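Long-range contacts in tubulin-like protein CetZ (Methanosaeta thermophila, PDB 3ZID), which binds GTP, probably hydrolyses it as other tubulin/FtsZ-family proteins do, and is thought to take part in controlling cell shape: residues A141-R146 with P326-L331; G170-D175 with G232-Y237; N176-R181 with L254-L259. All coordinates share one frame; numbering follows the deposited sequence.

Contact 1 (A141-R146 with P326-L331); sequences AVLPFR and PGLVEL. With GDP (guanosine-5'-diphosphate), chain C.
Leu143, at the end of strand 136-143, directs its CB at the first turns of helix 326-369 and carries the close part of this contact. With its CG anti to the carbonyl carbon (chi1 -49°), its CD1 comes within 3.8 Å of Leu328 CD2, the two side chains crossing at about a right angle so that methyl meets methyl. Its other branch packs more loosely, CD2 lying 4.4 Å from Leu331 CD2. Pro144 adds the flank of its ring, with CG 4.2 Å from Leu331 CD1. Branched aliphatic groups and a proline suit this largely buried apolar strip because they fill it without bringing polar atoms.

Toward solvent the contact loosens. Arg146 runs extended to CD and then bends at chi3 (-74°), placing NH2 3.7 Å from Glu330 OE2 in a long salt bridge. That oxygen stands well out of the guanidinium plane, so charge attraction acts without an N-H aimed at it. Arg146 is poorly ordered, and the stronger partner of OE2 is Lys334, in a salt bridge.

On the nucleotide side, Phe145 CE2 lies 3.6 Å from O2' of the GDP ribose, and Pro144 CA approaches O3' just as closely. Helix 150-165 borders the apolar strip, its Leu160 touching Leu143 and its Leu153 touching both Pro144 and Leu331, while Leu173 of the neighbouring strand 172-175 packs on Leu328.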
loop_
_atom_site.group_PDB
_atom_site.type_symbol
_atom_site.label_atom_id
_atom_site.label_comp_id
_atom_site.label_asym_id
_atom_site.label_seq_id
_atom_site.Cartn_x
_atom_site.Cartn_y
_atom_site.Cartn_z
ATOM N N ALA A 141 1.651 0.409 -0.264
ATOM C CA ALA A 141 2.408 -0.686 0.363
ATOM C C ALA A 141 1.539 -1.572 1.260
ATOM O O ALA A 141 1.065 -1.120 2.311
ATOM C CB ALA A 141 3.544 -0.121 1.155
ATOM N N VAL A 142 1.341 -2.829 0.858
ATOM C CA VAL A 142 0.493 -3.738 1.628
ATOM C C VAL A 142 1.295 -4.558 2.655
ATOM O O VAL A 142 2.208 -5.295 2.283
ATOM C CB VAL A 142 -0.278 -4.684 0.706
ATOM C CG1 VAL A 142 -1.094 -5.655 1.521
ATOM C CG2 VAL A 142 -1.165 -3.872 -0.282
ATOM N N LEU A 143 0.958 -4.405 3.936
ATOM C CA LEU A 143 1.684 -5.059 5.040
ATOM C C LEU A 143 1.173 -6.456 5.308
ATOM O O LEU A 143 -0.009 -6.721 5.081
ATOM C CB LEU A 143 1.537 -4.242 6.329
ATOM C CG LEU A 143 1.823 -2.758 6.166
ATOM C CD1 LEU A 143 1.569 -2.028 7.463
ATOM C CD2 LEU A 143 3.250 -2.557 5.685
ATOM N N PRO A 144 2.039 -7.348 5.833
ATOM C CA PRO A 144 1.672 -8.754 6.028
ATOM C C PRO A 144 0.661 -8.973 7.146
ATOM O O PRO A 144 0.451 -8.090 7.969
ATOM C CB PRO A 144 3.012 -9.426 6.389
ATOM C CG PRO A 144 3.811 -8.343 7.013
ATOM C CD PRO A 144 3.424 -7.082 6.265
ATOM N N PHE A 145 -0.001 -10.128 7.133
ATOM C CA PHE A 145 -0.738 -10.603 8.308
ATOM C C PHE A 145 0.253 -10.807 9.450
ATOM O O PHE A 145 1.378 -11.198 9.208
ATOM C CB PHE A 145 -1.426 -11.926 8.019
ATOM C CG PHE A 145 -2.481 -11.846 6.978
ATOM C CD1 PHE A 145 -3.636 -11.119 7.199
ATOM C CD2 PHE A 145 -2.329 -12.525 5.770
ATOM C CE1 PHE A 145 -4.623 -11.053 6.239
ATOM C CE2 PHE A 145 -3.310 -12.477 4.808
ATOM C CZ PHE A 145 -4.467 -11.732 5.041
ATOM N N ARG A 146 -0.159 -10.501 10.676
ATOM C CA ARG A 146 0.695 -10.612 11.868
ATOM C C ARG A 146 1.406 -11.959 12.009
ATOM O O ARG A 146 2.613 -12.019 12.272
ATOM C CB ARG A 146 -0.157 -10.330 13.111
ATOM C CG ARG A 146 0.532 -10.456 14.469
ATOM C CD ARG A 146 -0.475 -10.024 15.526
ATOM N NE ARG A 146 -0.622 -8.568 15.496
ATOM C CZ ARG A 146 -1.704 -7.899 15.885
ATOM N NH1 ARG A 146 -2.780 -8.550 16.303
ATOM N NH2 ARG A 146 -1.725 -6.575 15.817
ATOM N N PRO A 326 3.476 3.697 15.612
ATOM C CA PRO A 326 3.868 2.618 16.534
ATOM C C PRO A 326 3.563 1.227 15.977
ATOM O O PRO A 326 4.279 0.281 16.292
ATOM C CB PRO A 326 3.058 2.916 17.801
ATOM C CG PRO A 326 1.938 3.842 17.345
ATOM C CD PRO A 326 2.533 4.644 16.232
ATOM N N GLY A 327 2.531 1.106 15.149
ATOM C CA GLY A 327 2.190 -0.173 14.541
ATOM C C GLY A 327 3.307 -0.747 13.673
ATOM O O GLY A 327 3.526 -1.965 13.634
ATOM N N LEU A 328 3.991 0.129 12.945
ATOM C CA LEU A 328 5.145 -0.263 12.135
ATOM C C LEU A 328 6.340 -0.665 12.997
ATOM O O LEU A 328 7.104 -1.559 12.635
ATOM C CB LEU A 328 5.534 0.867 11.176
ATOM C CG LEU A 328 4.551 1.107 10.025
ATOM C CD1 LEU A 328 5.028 2.247 9.173
ATOM C CD2 LEU A 328 4.379 -0.137 9.181
ATOM N N VAL A 329 6.515 0.003 14.130
ATOM C CA VAL A 329 7.612 -0.361 15.033
ATOM C C VAL A 329 7.408 -1.789 15.550
ATOM O O VAL A 329 8.337 -2.610 15.558
ATOM C CB VAL A 329 7.757 0.648 16.186
ATOM C CG1 VAL A 329 8.818 0.174 17.204
ATOM C CG2 VAL A 329 8.121 2.020 15.625
ATOM N N GLU A 330 6.163 -2.090 15.902
ATOM C CA GLU A 330 5.758 -3.423 16.327
ATOM C C GLU A 330 6.127 -4.460 15.267
ATOM O O GLU A 330 6.633 -5.538 15.590
ATOM C CB GLU A 330 4.249 -3.427 16.605
ATOM C CG GLU A 330 3.624 -4.765 16.989
ATOM C CD GLU A 330 2.088 -4.708 17.012
ATOM O OE1 GLU A 330 1.517 -3.669 16.607
ATOM O OE2 GLU A 330 1.451 -5.711 17.411
ATOM N N LEU A 331 5.876 -4.125 14.001
ATOM C CA LEU A 331 6.202 -5.002 12.873
ATOM C C LEU A 331 7.709 -5.248 12.795
ATOM O O LEU A 331 8.162 -6.379 12.572
ATOM C CB LEU A 331 5.680 -4.401 11.567
ATOM C CG LEU A 331 6.139 -5.033 10.260
ATOM C CD1 LEU A 331 5.750 -6.497 10.253
ATOM C CD2 LEU A 331 5.476 -4.340 9.100
HETATM P PB GDP C . 5.120 -11.575 -4.750
HETATM O O1B GDP C . 5.372 -10.078 -4.776
HETATM O O2B GDP C . 4.253 -11.973 -5.929
HETATM O O3B GDP C . 6.460 -12.286 -4.812
HETATM O O3A GDP C . 4.437 -11.982 -3.356
HETATM P PA GDP C . 2.984 -11.467 -2.909
HETATM O O1A GDP C . 1.992 -12.577 -2.956
HETATM O O2A GDP C . 2.515 -10.242 -3.664
HETATM O "O5'" GDP C . 3.323 -11.027 -1.418
HETATM C "C5'" GDP C . 2.793 -11.782 -0.340
HETATM C "C4'" GDP C . 2.186 -10.803 0.654
HETATM O "O4'" GDP C . 1.082 -10.157 0.018
HETATM C "C3'" GDP C . 1.638 -11.571 1.826
HETATM O "O3'" GDP C . 1.654 -10.678 2.938
HETATM C "C2'" GDP C . 0.226 -11.854 1.394
HETATM O "O2'" GDP C . -0.606 -11.997 2.540
HETATM C "C1'" GDP C . -0.133 -10.592 0.636
HETATM N N9 GDP C . -1.080 -10.772 -0.465
HETATM C C8 GDP C . -0.991 -11.643 -1.488
HETATM N N7 GDP C . -2.025 -11.469 -2.347
HETATM C C5 GDP C . -2.781 -10.466 -1.857
HETATM C C6 GDP C . -3.998 -9.760 -2.269
HETATM O O6 GDP C . -4.600 -10.101 -3.294
HETATM N N1 GDP C . -4.439 -8.769 -1.496
HETATM C C2 GDP C . -3.815 -8.396 -0.371
HETATM N N2 GDP C . -4.346 -7.386 0.349
HETATM N N3 GDP C . -2.683 -8.986 0.085
HETATM C C4 GDP C . -2.140 -10.001 -0.624
#

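Contact 2 (G170-D175 with G232-Y237); sequences GMILVD and GTLGYY
Gly232 uses both its polar backbone atoms on the residues flanking Ile172. Its N donates to Met171 O at 2.7 Å, nearly along the C=O axis, while its O accepts from Leu173 N, also at 2.7 Å and almost straight (168°). Glycine readily takes the nearly fully extended backbone found here. Thr233 adds a side-chain bond: OG1, anti to the backbone N, donates to Leu173 O at 2.9 Å in the carbonyl plane. This rotamer crowds CG2 between N and the carbonyl carbon. An alanine here would remove OG1 and its bond to Leu173 O, and would probably loosen the junction.

The strands meet at 70°, so a single bridge forms before they diverge. It joins two sheets of the tubulin/FtsZ architecture: strand 172-175 edges the parallel sheet of the GTPase domain, and strand 232-238 edges the mixed sheet of the second domain.

Leu173 CB and CG pack against Gly232 O, each at 3.4 Å. Beta-branched Ile172 sends two arms to Leu234, CG2 and CD1 each 4.1 Å from Leu234 CG. Ile172 also touches Val138 and Ile140 of strand 136-143, and Leu234 O accepts a hydrogen bond from Arg200 of helix 186-210.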
loop_
_atom_site.group_PDB
_atom_site.type_symbol
_atom_site.label_atom_id
_atom_site.label_comp_id
_atom_site.label_asym_id
_atom_site.label_seq_id
_atom_site.Cartn_x
_atom_site.Cartn_y
_atom_site.Cartn_z
ATOM N N GLY A 170 5.591 10.055 -0.481
ATOM C CA GLY A 170 4.749 9.487 0.545
ATOM C C GLY A 170 4.526 8.030 0.239
ATOM O O GLY A 170 5.115 7.464 -0.679
ATOM N N MET A 171 3.677 7.414 1.028
ATOM C CA MET A 171 3.407 6.015 0.861
ATOM C C MET A 171 2.070 5.744 1.500
ATOM O O MET A 171 1.796 6.211 2.610
ATOM C CB MET A 171 4.534 5.209 1.513
ATOM C CG MET A 171 4.183 3.828 1.944
ATOM S SD MET A 171 5.658 2.811 2.138
ATOM C CE MET A 171 6.791 3.935 2.925
ATOM N N ILE A 172 1.198 5.051 0.783
ATOM C CA ILE A 172 -0.052 4.661 1.421
ATOM C C ILE A 172 0.034 3.266 2.016
ATOM O O ILE A 172 0.216 2.284 1.303
ATOM C CB ILE A 172 -1.215 4.722 0.470
ATOM C CG1 ILE A 172 -1.582 6.199 0.242
ATOM C CG2 ILE A 172 -2.424 4.005 1.077
ATOM C CD1 ILE A 172 -2.133 6.497 -1.121
ATOM N N LEU A 173 -0.140 3.188 3.325
ATOM C CA LEU A 173 -0.028 1.918 4.035
ATOM C C LEU A 173 -1.348 1.167 4.035
ATOM O O LEU A 173 -2.370 1.721 4.375
ATOM C CB LEU A 173 0.412 2.168 5.480
ATOM C CG LEU A 173 1.771 2.841 5.684
ATOM C CD1 LEU A 173 1.994 3.110 7.168
ATOM C CD2 LEU A 173 2.903 1.974 5.102
ATOM N N VAL A 174 -1.302 -0.108 3.672
ATOM C CA VAL A 174 -2.463 -0.986 3.730
ATOM C C VAL A 174 -2.100 -2.139 4.679
ATOM O O VAL A 174 -1.189 -2.928 4.406
ATOM C CB VAL A 174 -2.811 -1.548 2.330
ATOM C CG1 VAL A 174 -4.105 -2.383 2.364
ATOM C CG2 VAL A 174 -2.920 -0.409 1.304
ATOM N N ASP A 175 -2.800 -2.226 5.801
ATOM C CA ASP A 175 -2.471 -3.227 6.815
ATOM C C ASP A 175 -3.370 -4.456 6.705
ATOM O O ASP A 175 -4.502 -4.437 7.161
ATOM C CB ASP A 175 -2.579 -2.624 8.210
ATOM C CG ASP A 175 -2.102 -3.584 9.309
ATOM O OD1 ASP A 175 -1.602 -4.689 8.989
ATOM O OD2 ASP A 175 -2.186 -3.207 10.496
ATOM N N GLY A 232 1.511 7.259 5.108
ATOM C CA GLY A 232 0.160 7.604 5.485
ATOM C C GLY A 232 -0.783 6.519 5.071
ATOM O O GLY A 232 -0.380 5.385 4.816
ATOM N N THR A 233 -2.049 6.880 4.960
ATOM C CA THR A 233 -3.055 5.915 4.593
ATOM C C THR A 233 -4.267 6.643 4.044
ATOM O O THR A 233 -4.264 7.875 3.967
ATOM C CB THR A 233 -3.430 4.985 5.778
ATOM O OG1 THR A 233 -4.113 3.824 5.276
ATOM C CG2 THR A 233 -4.327 5.703 6.792
ATOM N N LEU A 234 -5.270 5.877 3.625
ATOM C CA LEU A 234 -6.524 6.441 3.141
ATOM C C LEU A 234 -7.659 6.006 4.071
ATOM O O LEU A 234 -7.771 4.834 4.435
ATOM C CB LEU A 234 -6.828 5.949 1.727
ATOM C CG LEU A 234 -5.819 6.312 0.650
ATOM C CD1 LEU A 234 -6.245 5.735 -0.703
ATOM C CD2 LEU A 234 -5.696 7.827 0.545
ATOM N N GLY A 235 -8.524 6.947 4.416
ATOM C CA GLY A 235 -9.747 6.632 5.140
ATOM C C GLY A 235 -10.976 6.846 4.252
ATOM O O GLY A 235 -10.923 7.527 3.236
ATOM N N TYR A 236 -12.089 6.242 4.628
ATOM C CA TYR A 236 -13.231 6.242 3.744
ATOM C C TYR A 236 -14.480 5.982 4.538
ATOM O O TYR A 236 -14.457 5.221 5.500
ATOM C CB TYR A 236 -13.067 5.137 2.723
ATOM C CG TYR A 236 -14.156 5.031 1.691
ATOM C CD1 TYR A 236 -15.289 4.258 1.903
ATOM C CD2 TYR A 236 -14.021 5.677 0.474
ATOM C CE1 TYR A 236 -16.262 4.147 0.923
ATOM C CE2 TYR A 236 -14.969 5.569 -0.495
ATOM C CZ TYR A 236 -16.090 4.818 -0.269
ATOM O OH TYR A 236 -17.018 4.740 -1.278
ATOM N N TYR A 237 -15.563 6.641 4.149
ATOM C CA TYR A 237 -16.865 6.342 4.704
ATOM C C TYR A 237 -17.953 6.735 3.749
ATOM O O TYR A 237 -17.978 7.858 3.278
ATOM C CB TYR A 237 -17.075 7.062 6.022
ATOM C CG TYR A 237 -18.433 6.772 6.630
ATOM C CD1 TYR A 237 -18.685 5.596 7.322
ATOM C CD2 TYR A 237 -19.472 7.680 6.478
ATOM C CE1 TYR A 237 -19.933 5.348 7.866
ATOM C CE2 TYR A 237 -20.711 7.443 7.024
ATOM C CZ TYR A 237 -20.936 6.279 7.699
ATOM O OH TYR A 237 -22.175 6.059 8.212
#

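Contact 3 (N176-R181 with L254-L259). With GDP (guanosine-5'-diphosphate), chain C.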
loop_
_atom_site.group_PDB
_atom_site.type_symbol
_atom_site.label_atom_id
_atom_site.label_comp_id
_atom_site.label_asym_id
_atom_site.label_seq_id
_atom_site.Cartn_x
_atom_site.Cartn_y
_atom_site.Cartn_z
ATOM N N ASN A 176 -2.856 -5.530 6.108
ATOM C CA ASN A 176 -3.652 -6.748 5.946
ATOM C C ASN A 176 -4.200 -7.249 7.283
ATOM O O ASN A 176 -5.316 -7.754 7.353
ATOM C CB ASN A 176 -2.836 -7.869 5.284
ATOM C CG ASN A 176 -2.916 -7.860 3.762
ATOM O OD1 ASN A 176 -3.599 -7.026 3.155
ATOM N ND2 ASN A 176 -2.194 -8.795 3.132
ATOM N N GLN A 177 -3.415 -7.098 8.343
ATOM C CA GLN A 177 -3.808 -7.630 9.641
ATOM C C GLN A 177 -5.027 -6.928 10.183
ATOM O O GLN A 177 -6.011 -7.565 10.549
ATOM C CB GLN A 177 -2.648 -7.530 10.643
ATOM C CG GLN A 177 -2.923 -8.208 11.987
ATOM C CD GLN A 177 -3.320 -9.669 11.835
ATOM O OE1 GLN A 177 -2.636 -10.439 11.154
ATOM N NE2 GLN A 177 -4.427 -10.059 12.472
ATOM N N TYR A 178 -4.972 -5.606 10.206
ATOM C CA TYR A 178 -6.081 -4.831 10.720
ATOM C C TYR A 178 -7.326 -5.056 9.862
ATOM O O TYR A 178 -8.446 -5.089 10.377
ATOM C CB TYR A 178 -5.712 -3.349 10.730
ATOM C CG TYR A 178 -6.799 -2.490 11.330
ATOM C CD1 TYR A 178 -7.092 -2.568 12.690
ATOM C CD2 TYR A 178 -7.575 -1.645 10.533
ATOM C CE1 TYR A 178 -8.091 -1.793 13.249
ATOM C CE2 TYR A 178 -8.592 -0.874 11.086
ATOM C CZ TYR A 178 -8.839 -0.952 12.443
ATOM O OH TYR A 178 -9.845 -0.193 13.006
ATOM N N LEU A 179 -7.126 -5.265 8.562
ATOM C CA LEU A 179 -8.253 -5.365 7.638
ATOM C C LEU A 179 -8.736 -6.805 7.494
ATOM O O LEU A 179 -9.812 -7.053 6.947
ATOM C CB LEU A 179 -7.884 -4.785 6.270
ATOM C CG LEU A 179 -7.514 -3.293 6.255
ATOM C CD1 LEU A 179 -7.149 -2.824 4.848
ATOM C CD2 LEU A 179 -8.643 -2.432 6.813
ATOM N N LYS A 180 -7.952 -7.735 8.040
ATOM C CA LYS A 180 -8.218 -9.174 8.000
ATOM C C LYS A 180 -9.636 -9.532 8.419
ATOM O O LYS A 180 -10.106 -9.114 9.481
ATOM C CB LYS A 180 -7.251 -9.907 8.931
ATOM C CG LYS A 180 -7.339 -11.428 8.892
ATOM C CD LYS A 180 -6.428 -12.033 9.947
ATOM C CE LYS A 180 -7.024 -11.772 11.348
ATOM N NZ LYS A 180 -6.288 -12.423 12.486
ATOM N N ARG A 181 -10.308 -10.299 7.560
ATOM C CA ARG A 181 -11.681 -10.755 7.781
ATOM C C ARG A 181 -11.802 -12.133 7.163
ATOM O O ARG A 181 -10.928 -12.553 6.414
ATOM C CB ARG A 181 -12.723 -9.818 7.153
ATOM C CG ARG A 181 -12.653 -8.376 7.597
ATOM C CD ARG A 181 -12.920 -8.255 9.078
ATOM N NE ARG A 181 -12.213 -7.116 9.653
ATOM C CZ ARG A 181 -12.720 -5.891 9.701
ATOM N NH1 ARG A 181 -13.931 -5.658 9.208
ATOM N NH2 ARG A 181 -12.021 -4.900 10.238
ATOM N N LEU A 254 -12.128 9.034 9.567
ATOM C CA LEU A 254 -10.883 9.252 10.295
ATOM C C LEU A 254 -10.720 8.334 11.485
ATOM O O LEU A 254 -9.680 8.350 12.138
ATOM C CB LEU A 254 -10.754 10.689 10.782
ATOM C CG LEU A 254 -10.693 11.744 9.706
ATOM C CD1 LEU A 254 -10.746 13.080 10.405
ATOM C CD2 LEU A 254 -9.394 11.544 8.971
ATOM N N ARG A 255 -11.660 7.433 11.703
ATOM C CA ARG A 255 -11.500 6.586 12.857
ATOM C C ARG A 255 -10.864 5.332 12.302
ATOM O O ARG A 255 -11.020 5.042 11.103
ATOM C CB ARG A 255 -12.854 6.302 13.494
ATOM C CG ARG A 255 -13.860 5.782 12.516
ATOM C CD ARG A 255 -15.192 5.496 13.166
ATOM N NE ARG A 255 -16.056 4.757 12.245
ATOM C CZ ARG A 255 -17.289 4.346 12.532
ATOM N NH1 ARG A 255 -17.817 4.607 13.723
ATOM N NH2 ARG A 255 -17.991 3.681 11.620
ATOM N N GLU A 256 -10.220 4.563 13.182
ATOM C CA GLU A 256 -9.417 3.406 12.779
ATOM C C GLU A 256 -10.160 2.482 11.841
ATOM O O GLU A 256 -9.630 2.064 10.809
ATOM C CB GLU A 256 -8.981 2.593 14.007
ATOM C CG GLU A 256 -7.900 3.221 14.861
ATOM C CD GLU A 256 -8.453 4.158 15.926
ATOM O OE1 GLU A 256 -9.652 4.527 15.845
ATOM O OE2 GLU A 256 -7.693 4.501 16.864
ATOM N N VAL A 257 -11.406 2.186 12.197
ATOM C CA VAL A 257 -12.252 1.278 11.426
ATOM C C VAL A 257 -12.424 1.773 9.985
ATOM O O VAL A 257 -12.733 0.995 9.091
ATOM C CB VAL A 257 -13.595 1.051 12.147
ATOM C CG1 VAL A 257 -14.474 0.067 11.391
ATOM C CG2 VAL A 257 -13.319 0.526 13.549
ATOM N N GLY A 258 -12.185 3.061 9.754
ATOM C CA GLY A 258 -12.384 3.668 8.442
ATOM C C GLY A 258 -11.103 3.692 7.600
ATOM O O GLY A 258 -11.147 3.917 6.386
ATOM N N LEU A 259 -9.962 3.490 8.263
ATOM C CA LEU A 259 -8.633 3.594 7.656
ATOM C C LEU A 259 -8.110 2.258 7.089
ATOM O O LEU A 259 -8.543 1.198 7.514
ATOM C CB LEU A 259 -7.642 4.130 8.687
ATOM C CG LEU A 259 -8.007 5.493 9.288
ATOM C CD1 LEU A 259 -7.031 5.838 10.402
ATOM C CD2 LEU A 259 -8.051 6.588 8.242
HETATM P PB GDP C . 5.120 -11.575 -4.750
HETATM O O1B GDP C . 5.372 -10.078 -4.776
HETATM O O2B GDP C . 4.253 -11.973 -5.929
HETATM O O3B GDP C . 6.460 -12.286 -4.812
HETATM O O3A GDP C . 4.437 -11.982 -3.356
HETATM P PA GDP C . 2.984 -11.467 -2.909
HETATM O O1A GDP C . 1.992 -12.577 -2.956
HETATM O O2A GDP C . 2.515 -10.242 -3.664
HETATM O "O5'" GDP C . 3.323 -11.027 -1.418
HETATM C "C5'" GDP C . 2.793 -11.782 -0.340
HETATM C "C4'" GDP C . 2.186 -10.803 0.654
HETATM O "O4'" GDP C . 1.082 -10.157 0.018
HETATM C "C3'" GDP C . 1.638 -11.571 1.826
HETATM O "O3'" GDP C . 1.654 -10.678 2.938
HETATM C "C2'" GDP C . 0.226 -11.854 1.394
HETATM O "O2'" GDP C . -0.606 -11.997 2.540
HETATM C "C1'" GDP C . -0.133 -10.592 0.636
HETATM N N9 GDP C . -1.080 -10.772 -0.465
HETATM C C8 GDP C . -0.991 -11.643 -1.488
HETATM N N7 GDP C . -2.025 -11.469 -2.347
HETATM C C5 GDP C . -2.781 -10.466 -1.857
HETATM C C6 GDP C . -3.998 -9.760 -2.269
HETATM O O6 GDP C . -4.600 -10.101 -3.294
HETATM N N1 GDP C . -4.439 -8.769 -1.496
HETATM C C2 GDP C . -3.815 -8.396 -0.371
HETATM N N2 GDP C . -4.346 -7.386 0.349
HETATM N N3 GDP C . -2.683 -8.986 0.085
HETATM C C4 GDP C . -2.140 -10.001 -0.624
#
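Tyr178 links a short helix beside the nucleotide with the turn at 254-259. From CB, which points at the turn, CG continues anti to the backbone N (chi1 -177°), so the ring reaches straight out from the helix. Its edge carbon CE2 lies 3.1 Å from Glu256 O, which approaches obliquely, and 4.1 Å from Leu259 O, which sits at the edge near the ring plane. One atom further, CZ is still close to Glu256 O. The tip, OH, butts against the peptide between Glu256 and Val257: it is 2.9 Å from Glu256 C and 3.0 Å from Val257 N, the latter at an angle too poor for a hydrogen bond. Glu256 CB also lies against the hydroxyl, and Val257 CG2 is 3.6 Å from Tyr178 OH, so between these segments the fit is tight and rests on van der Waals contact. A long, rigid side chain suits backbones that stay well apart.

Helix 176-179 directly follows the last strand of the parallel GTPase sheet, and Asp175 caps its start. The partner is a 3-10 turn after helix 246-252, closed by Gly258 N bonding to Arg255 O. Glycine fits at 258 because a CB would be crowded by that same oxygen.

Beside Tyr178, Leu179 sends CD2 to within 3.7 Å of Leu259 O and also packs on Ile193 and Met196 of helix 186-210.

At the start of the helix, Asn176 turns its amide to the guanine. It reads exocyclic N2 and ring N3, both bonded to C2: OD1 accepts from GDP N2 at 2.9 Å (156°), while ND2 donates to GDP N3 at 3.1 Å (166°). The carboxamide, with donor and acceptor side by side, matches this edge, and adenine has no 2-amino group to offer OD1.

How the contacts relate
All three contacts meet around strand 172-175 and its continuation into helix 176-179. Contacts 1 and 2 lie on neighbouring strands of one parallel sheet, probably joined by Leu143 N to Val174 O at 2.6 Å, and Ala141 CB packs 3.7 Å from Met171 SD. Contacts 1 and 3 both border the GDP: Arg146 N comes 2.5 Å from Gln177 OE1, a probable hydrogen bond tying together the two segments that line the ribose and base. Contact 2 stands further back, the Ile172 side chain being about 12 Å from the nucleotide. It reaches contact 3 on the second-domain side, where Tyr236 N lies 3.1 Å from Gly258 O.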